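Local structure of peroxisomal catalase (Pichia angusta, 2XQ1) at residues T197-T211 with Y223-L237. The protein breaks down hydrogen peroxide to water and oxygen with a heme cofactor, probably protecting cells from the peroxide made by peroxisomal oxidases. Numbering follows the deposited sequence.
Sequences TPASYRTMNGYSGHT and YVQVHFIANQGVHNL. With HEM (protoporphyrin IX containing Fe), chain B.
Gln225 NE2 spends its two N-H groups on the 197-211 segment, bonding Thr211 OG1 at 3.2 Å and Gly209 O at 3.1 Å. Both acceptors lie close to the amide plane, although the nitrogen sits above the Gly209 carbonyl plane; a bend at chi2 (-91°) turns the amide toward them. Thr211 OG1 also bonds the backbone O of Val288, and its CG2 packs on CB and CD1 of Tyr223. Next along, Ser208 OG takes the place of a backbone carbonyl, accepting Val226 N at 3.1 Å and donating to His210 O. Gly206 and Phe228 then form an antiparallel hydrogen-bonded pair, and beside it CD2 of Tyr207 meets His227 CD2 at 3.5 Å, the imidazole carbon lying at the edge of the phenol ring. Asn205 uses both ends of its amide: OD1 receives Ala230 N at 2.8 Å, while ND2 bonds Tyr207 OH almost in plane. Beyond the type I turn 230-233, Leu237 N bonds Thr197 O at 2.7 Å, and CB of Leu237 packs against Thr197 CG2. The backbone O of Ser208 and the ring of His210, which also bonds Arg346, lie beside the heme, where strand 206-207 pairs antiparallel with strand 221-230 of the catalase beta-barrel.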
loop_
_atom_site.group_PDB
_atom_site.type_symbol
_atom_site.label_atom_id
_atom_site.label_comp_id
_atom_site.label_asym_id
_atom_site.label_seq_id
_atom_site.Cartn_x
_atom_site.Cartn_y
_atom_site.Cartn_z
ATOM N N THR O 197 -1.084 2.632 -37.020
ATOM C CA THR O 197 -2.291 1.814 -36.918
ATOM C C THR O 197 -2.100 0.375 -37.476
ATOM O O THR O 197 -2.606 0.032 -38.545
ATOM C CB THR O 197 -3.494 2.522 -37.559
ATOM O OG1 THR O 197 -3.716 3.748 -36.892
ATOM C CG2 THR O 197 -4.715 1.743 -37.322
ATOM N N PRO O 198 -1.365 -0.484 -36.743
ATOM C CA PRO O 198 -1.163 -1.837 -37.265
ATOM C C PRO O 198 -2.466 -2.623 -37.253
ATOM O O PRO O 198 -3.382 -2.262 -36.501
ATOM C CB PRO O 198 -0.181 -2.446 -36.268
ATOM C CG PRO O 198 0.506 -1.252 -35.657
ATOM C CD PRO O 198 -0.585 -0.253 -35.510
ATOM N N ALA O 199 -2.532 -3.675 -38.083
ATOM C CA ALA O 199 -3.713 -4.547 -38.221
ATOM C C ALA O 199 -3.851 -5.432 -37.010
ATOM O O ALA O 199 -4.920 -5.514 -36.402
ATOM C CB ALA O 199 -3.620 -5.393 -39.465
ATOM N N SER O 200 -2.756 -6.082 -36.653
ATOM C CA SER O 200 -2.725 -6.882 -35.454
ATOM C C SER O 200 -1.347 -6.754 -34.859
ATOM O O SER O 200 -0.477 -6.122 -35.462
ATOM C CB SER O 200 -2.999 -8.347 -35.791
ATOM O OG SER O 200 -1.917 -8.948 -36.497
ATOM N N TYR O 201 -1.140 -7.362 -33.696
ATOM C CA TYR O 201 0.210 -7.526 -33.173
ATOM C C TYR O 201 1.049 -8.524 -33.990
ATOM O O TYR O 201 2.279 -8.489 -33.955
ATOM C CB TYR O 201 0.165 -8.028 -31.740
ATOM C CG TYR O 201 -0.516 -7.131 -30.777
ATOM C CD1 TYR O 201 -0.164 -5.806 -30.662
ATOM C CD2 TYR O 201 -1.509 -7.624 -29.945
ATOM C CE1 TYR O 201 -0.807 -4.983 -29.743
ATOM C CE2 TYR O 201 -2.155 -6.811 -29.014
ATOM C CZ TYR O 201 -1.801 -5.498 -28.921
ATOM O OH TYR O 201 -2.458 -4.707 -28.003
ATOM N N ARG O 202 0.393 -9.451 -34.691
ATOM C CA ARG O 202 1.120 -10.477 -35.438
ATOM C C ARG O 202 1.851 -9.847 -36.615
ATOM O O ARG O 202 2.840 -10.384 -37.074
ATOM C CB ARG O 202 0.172 -11.573 -35.905
ATOM C CG ARG O 202 -0.124 -12.578 -34.838
ATOM C CD ARG O 202 -1.595 -12.976 -34.841
ATOM N NE ARG O 202 -1.937 -13.851 -35.955
ATOM C CZ ARG O 202 -2.739 -13.519 -36.961
ATOM N NH1 ARG O 202 -3.311 -12.321 -37.023
ATOM N NH2 ARG O 202 -2.979 -14.404 -37.907
ATOM N N THR O 203 1.364 -8.693 -37.068
ATOM C CA THR O 203 1.869 -8.047 -38.270
ATOM C C THR O 203 2.635 -6.728 -38.008
ATOM O O THR O 203 2.482 -5.728 -38.750
ATOM C CB THR O 203 0.737 -7.806 -39.296
ATOM O OG1 THR O 203 -0.211 -6.877 -38.762
ATOM C CG2 THR O 203 0.046 -9.112 -39.652
ATOM N N MET O 204 3.470 -6.742 -36.970
ATOM C CA MET O 204 4.361 -5.627 -36.673
ATOM C C MET O 204 5.761 -6.106 -36.311
ATOM O O MET O 204 5.939 -7.223 -35.840
ATOM C CB MET O 204 3.789 -4.762 -35.552
ATOM C CG MET O 204 3.237 -5.541 -34.392
ATOM S SD MET O 204 2.841 -4.486 -32.998
ATOM C CE MET O 204 4.242 -4.796 -31.916
ATOM N N ASN O 205 6.754 -5.253 -36.541
ATOM C CA ASN O 205 8.117 -5.571 -36.169
ATOM C C ASN O 205 8.499 -5.049 -34.786
ATOM O O ASN O 205 7.839 -4.185 -34.233
ATOM C CB ASN O 205 9.080 -5.000 -37.189
ATOM C CG ASN O 205 8.994 -5.686 -38.552
ATOM O OD1 ASN O 205 8.551 -6.835 -38.690
ATOM N ND2 ASN O 205 9.436 -4.957 -39.579
ATOM N N GLY O 206 9.562 -5.586 -34.214
ATOM C CA GLY O 206 10.046 -5.079 -32.946
ATOM C C GLY O 206 11.439 -4.558 -33.145
ATOM O O GLY O 206 12.229 -5.168 -33.880
ATOM N N TYR O 207 11.743 -3.434 -32.500
ATOM C CA TYR O 207 13.084 -2.832 -32.567
ATOM C C TYR O 207 13.586 -2.409 -31.189
ATOM O O TYR O 207 12.818 -1.948 -30.337
ATOM C CB TYR O 207 13.088 -1.629 -33.493
ATOM C CG TYR O 207 12.453 -1.854 -34.864
ATOM C CD1 TYR O 207 11.080 -1.614 -35.102
ATOM C CD2 TYR O 207 13.240 -2.277 -35.940
ATOM C CE1 TYR O 207 10.530 -1.796 -36.373
ATOM C CE2 TYR O 207 12.700 -2.456 -37.223
ATOM C CZ TYR O 207 11.361 -2.212 -37.436
ATOM O OH TYR O 207 10.891 -2.420 -38.718
ATOM N N SER O 208 14.884 -2.558 -30.968
ATOM C CA SER O 208 15.446 -2.198 -29.679
ATOM C C SER O 208 15.299 -0.720 -29.506
ATOM O O SER O 208 15.237 -0.240 -28.380
ATOM C CB SER O 208 16.912 -2.582 -29.541
ATOM O OG SER O 208 17.695 -1.913 -30.504
ATOM N N GLY O 209 15.217 0.006 -30.614
ATOM C CA GLY O 209 15.200 1.461 -30.557
ATOM C C GLY O 209 16.570 1.996 -30.165
ATOM O O GLY O 209 17.265 2.605 -30.993
ATOM N N HIS O 210 16.941 1.744 -28.903
ATOM C CA HIS O 210 18.237 2.113 -28.322
ATOM C C HIS O 210 19.400 1.321 -28.894
ATOM O O HIS O 210 19.205 0.253 -29.465
ATOM C CB HIS O 210 18.256 1.854 -26.801
ATOM C CG HIS O 210 17.157 2.526 -26.050
ATOM N ND1 HIS O 210 17.022 3.899 -25.996
ATOM C CD2 HIS O 210 16.145 2.010 -25.318
ATOM C CE1 HIS O 210 15.963 4.197 -25.267
ATOM N NE2 HIS O 210 15.416 3.069 -24.845
ATOM N N THR O 211 20.608 1.841 -28.682
ATOM C CA THR O 211 21.827 1.077 -28.863
ATOM C C THR O 211 22.210 0.390 -27.565
ATOM O O THR O 211 22.247 1.038 -26.538
ATOM C CB THR O 211 22.978 1.995 -29.283
ATOM O OG1 THR O 211 22.687 2.546 -30.571
ATOM C CG2 THR O 211 24.273 1.233 -29.368
ATOM N N TYR O 223 28.702 -2.178 -30.417
ATOM C CA TYR O 223 27.383 -1.561 -30.259
ATOM C C TYR O 223 26.365 -2.331 -31.110
ATOM O O TYR O 223 26.676 -2.692 -32.239
ATOM C CB TYR O 223 27.381 -0.085 -30.702
ATOM C CG TYR O 223 28.127 0.900 -29.829
ATOM C CD1 TYR O 223 27.777 1.116 -28.503
ATOM C CD2 TYR O 223 29.156 1.651 -30.352
ATOM C CE1 TYR O 223 28.467 2.045 -27.719
ATOM C CE2 TYR O 223 29.850 2.575 -29.583
ATOM C CZ TYR O 223 29.508 2.770 -28.276
ATOM O OH TYR O 223 30.220 3.691 -27.535
ATOM N N VAL O 224 25.161 -2.577 -30.577
ATOM C CA VAL O 224 24.118 -3.280 -31.335
ATOM C C VAL O 224 22.764 -2.586 -31.375
ATOM O O VAL O 224 22.440 -1.769 -30.527
ATOM C CB VAL O 224 23.869 -4.724 -30.856
ATOM C CG1 VAL O 224 25.161 -5.444 -30.597
ATOM C CG2 VAL O 224 23.053 -4.713 -29.622
ATOM N N GLN O 225 21.993 -2.949 -32.397
ATOM C CA GLN O 225 20.602 -2.546 -32.585
ATOM C C GLN O 225 19.862 -3.817 -32.975
ATOM O O GLN O 225 20.298 -4.506 -33.905
ATOM C CB GLN O 225 20.486 -1.538 -33.725
ATOM C CG GLN O 225 20.873 -0.130 -33.355
ATOM C CD GLN O 225 19.706 0.727 -32.850
ATOM O OE1 GLN O 225 18.532 0.436 -33.098
ATOM N NE2 GLN O 225 20.032 1.791 -32.138
ATOM N N VAL O 226 18.767 -4.149 -32.291
ATOM C CA VAL O 226 18.149 -5.448 -32.496
ATOM C C VAL O 226 16.860 -5.305 -33.305
ATOM O O VAL O 226 16.125 -4.345 -33.118
ATOM C CB VAL O 226 17.939 -6.170 -31.143
ATOM C CG1 VAL O 226 17.370 -7.587 -31.352
ATOM C CG2 VAL O 226 19.267 -6.268 -30.377
ATOM N N HIS O 227 16.607 -6.239 -34.222
ATOM C CA HIS O 227 15.407 -6.199 -35.080
ATOM C C HIS O 227 14.607 -7.509 -35.005
ATOM O O HIS O 227 15.143 -8.604 -35.259
ATOM C CB HIS O 227 15.775 -5.958 -36.555
ATOM C CG HIS O 227 16.419 -4.637 -36.829
ATOM N ND1 HIS O 227 17.634 -4.269 -36.277
ATOM C CD2 HIS O 227 16.046 -3.614 -37.636
ATOM C CE1 HIS O 227 17.967 -3.066 -36.707
ATOM N NE2 HIS O 227 17.022 -2.646 -37.534
ATOM N N PHE O 228 13.325 -7.416 -34.674
ATOM C CA PHE O 228 12.467 -8.591 -34.771
ATOM C C PHE O 228 11.546 -8.396 -35.960
ATOM O O PHE O 228 10.719 -7.498 -35.944
ATOM C CB PHE O 228 11.625 -8.800 -33.497
ATOM C CG PHE O 228 12.425 -9.083 -32.263
ATOM C CD1 PHE O 228 13.701 -9.637 -32.333
ATOM C CD2 PHE O 228 11.890 -8.814 -31.013
ATOM C CE1 PHE O 228 14.448 -9.894 -31.139
ATOM C CE2 PHE O 228 12.615 -9.070 -29.823
ATOM C CZ PHE O 228 13.884 -9.613 -29.882
ATOM N N ILE O 229 11.664 -9.228 -36.985
ATOM C CA ILE O 229 10.859 -9.009 -38.177
ATOM C C ILE O 229 9.790 -10.064 -38.413
ATOM O O ILE O 229 10.094 -11.253 -38.568
ATOM C CB ILE O 229 11.743 -8.813 -39.398
ATOM C CG1 ILE O 229 12.588 -7.564 -39.173
ATOM C CG2 ILE O 229 10.883 -8.691 -40.668
ATOM C CD1 ILE O 229 13.806 -7.497 -40.007
ATOM N N ALA O 230 8.543 -9.605 -38.458
ATOM C CA ALA O 230 7.385 -10.490 -38.484
ATOM C C ALA O 230 7.338 -11.359 -39.742
ATOM O O ALA O 230 7.352 -10.829 -40.863
ATOM C CB ALA O 230 6.126 -9.672 -38.365
ATOM N N ASN O 231 7.280 -12.681 -39.548
ATOM C CA ASN O 231 7.157 -13.632 -40.657
ATOM C C ASN O 231 5.794 -13.550 -41.308
ATOM O O ASN O 231 5.581 -14.106 -42.376
ATOM C CB ASN O 231 7.410 -15.062 -40.180
ATOM C CG ASN O 231 8.891 -15.371 -40.030
ATOM O OD1 ASN O 231 9.735 -14.735 -40.652
ATOM N ND2 ASN O 231 9.211 -16.342 -39.188
ATOM N N GLN O 232 4.886 -12.851 -40.633
ATOM C CA GLN O 232 3.535 -12.614 -41.083
ATOM C C GLN O 232 3.493 -11.305 -41.885
ATOM O O GLN O 232 2.421 -10.879 -42.318
ATOM C CB GLN O 232 2.596 -12.543 -39.874
ATOM C CG GLN O 232 2.542 -13.803 -39.000
ATOM C CD GLN O 232 3.833 -14.106 -38.202
ATOM O OE1 GLN O 232 4.310 -13.290 -37.409
ATOM N NE2 GLN O 232 4.382 -15.304 -38.402
ATOM N N GLY O 233 4.656 -10.674 -42.078
ATOM C CA GLY O 233 4.758 -9.386 -42.778
ATOM C C GLY O 233 4.167 -8.174 -42.053
ATOM O O GLY O 233 3.380 -8.320 -41.123
ATOM N N VAL O 234 4.529 -6.970 -42.495
ATOM C CA VAL O 234 4.043 -5.717 -41.887
ATOM C C VAL O 234 2.771 -5.193 -42.567
ATOM O O VAL O 234 2.807 -4.699 -43.698
ATOM C CB VAL O 234 5.125 -4.607 -41.923
ATOM C CG1 VAL O 234 4.635 -3.331 -41.227
ATOM C CG2 VAL O 234 6.429 -5.090 -41.301
ATOM N N HIS O 235 1.644 -5.293 -41.871
ATOM C CA HIS O 235 0.390 -4.849 -42.457
ATOM C C HIS O 235 -0.283 -3.805 -41.597
ATOM O O HIS O 235 -0.431 -4.000 -40.391
ATOM C CB HIS O 235 -0.534 -6.040 -42.704
ATOM C CG HIS O 235 0.028 -7.019 -43.681
ATOM N ND1 HIS O 235 -0.058 -6.835 -45.047
ATOM C CD2 HIS O 235 0.718 -8.172 -43.499
ATOM C CE1 HIS O 235 0.535 -7.848 -45.667
ATOM N NE2 HIS O 235 1.016 -8.673 -44.749
ATOM N N ASN O 236 -0.701 -2.709 -42.229
ATOM C CA ASN O 236 -1.334 -1.597 -41.523
ATOM C C ASN O 236 -2.785 -1.326 -41.903
ATOM O O ASN O 236 -3.247 -1.776 -42.942
ATOM C CB ASN O 236 -0.487 -0.359 -41.709
ATOM C CG ASN O 236 0.877 -0.526 -41.111
ATOM O OD1 ASN O 236 1.041 -1.241 -40.123
ATOM N ND2 ASN O 236 1.869 0.121 -41.696
ATOM N N LEU O 237 -3.504 -0.614 -41.042
ATOM C CA LEU O 237 -4.881 -0.232 -41.316
ATOM C C LEU O 237 -4.937 1.225 -41.741
ATOM O O LEU O 237 -4.042 1.991 -41.410
ATOM C CB LEU O 237 -5.715 -0.397 -40.059
ATOM C CG LEU O 237 -6.000 -1.788 -39.521
ATOM C CD1 LEU O 237 -6.794 -1.635 -38.226
ATOM C CD2 LEU O 237 -6.783 -2.591 -40.551
HETATM C CHA HEM B . 6.277 0.727 -20.011
HETATM C CHB HEM B . 8.937 4.420 -18.389
HETATM C CHC HEM B . 10.581 5.042 -22.904
HETATM C CHD HEM B . 8.832 0.689 -24.172
HETATM C C1A HEM B . 6.786 1.675 -19.193
HETATM C C2A HEM B . 6.344 1.922 -17.834
HETATM C C3A HEM B . 7.089 2.964 -17.384
HETATM C C4A HEM B . 8.011 3.391 -18.441
HETATM C CMA HEM B . 6.998 3.590 -15.977
HETATM C CAA HEM B . 5.253 1.112 -17.055
HETATM C CBA HEM B . 5.845 -0.258 -16.667
HETATM C CGA HEM B . 5.104 -1.005 -15.571
HETATM O O1A HEM B . 4.282 -0.331 -14.863
HETATM O O2A HEM B . 5.343 -2.253 -15.383
HETATM C C1B HEM B . 9.621 4.960 -19.464
HETATM C C2B HEM B . 10.513 6.104 -19.477
HETATM C C3B HEM B . 10.964 6.271 -20.718
HETATM C C4B HEM B . 10.393 5.242 -21.547
HETATM C CMB HEM B . 10.855 6.964 -18.249
HETATM C CAB HEM B . 11.920 7.351 -21.228
HETATM C CBB HEM B . 12.780 7.930 -20.398
HETATM C C1C HEM B . 10.370 3.869 -23.608
HETATM C C2C HEM B . 10.995 3.459 -24.844
HETATM C C3C HEM B . 10.514 2.264 -25.179
HETATM C C4C HEM B . 9.561 1.862 -24.190
HETATM C CMC HEM B . 12.036 4.278 -25.636
HETATM C CAC HEM B . 10.929 1.448 -26.395
HETATM C CBC HEM B . 12.206 1.029 -26.386
HETATM C C1D HEM B . 7.923 0.298 -23.198
HETATM C C2D HEM B . 7.095 -0.892 -23.219
HETATM C C3D HEM B . 6.306 -0.868 -21.917
HETATM C C4D HEM B . 6.740 0.328 -21.233
HETATM C CMD HEM B . 7.001 -1.990 -24.302
HETATM C CAD HEM B . 5.270 -1.907 -21.460
HETATM C CBD HEM B . 5.927 -3.185 -20.957
HETATM C CGD HEM B . 4.826 -4.174 -20.653
HETATM O O1D HEM B . 4.297 -4.744 -21.669
HETATM O O2D HEM B . 4.507 -4.345 -19.428
HETATM N NA HEM B . 7.781 2.569 -19.522
HETATM N NB HEM B . 9.591 4.470 -20.749
HETATM N NC HEM B . 9.499 2.872 -23.252
HETATM N ND HEM B . 7.672 0.983 -22.018
HETATM FE FE HEM B . 8.659 2.729 -21.389
#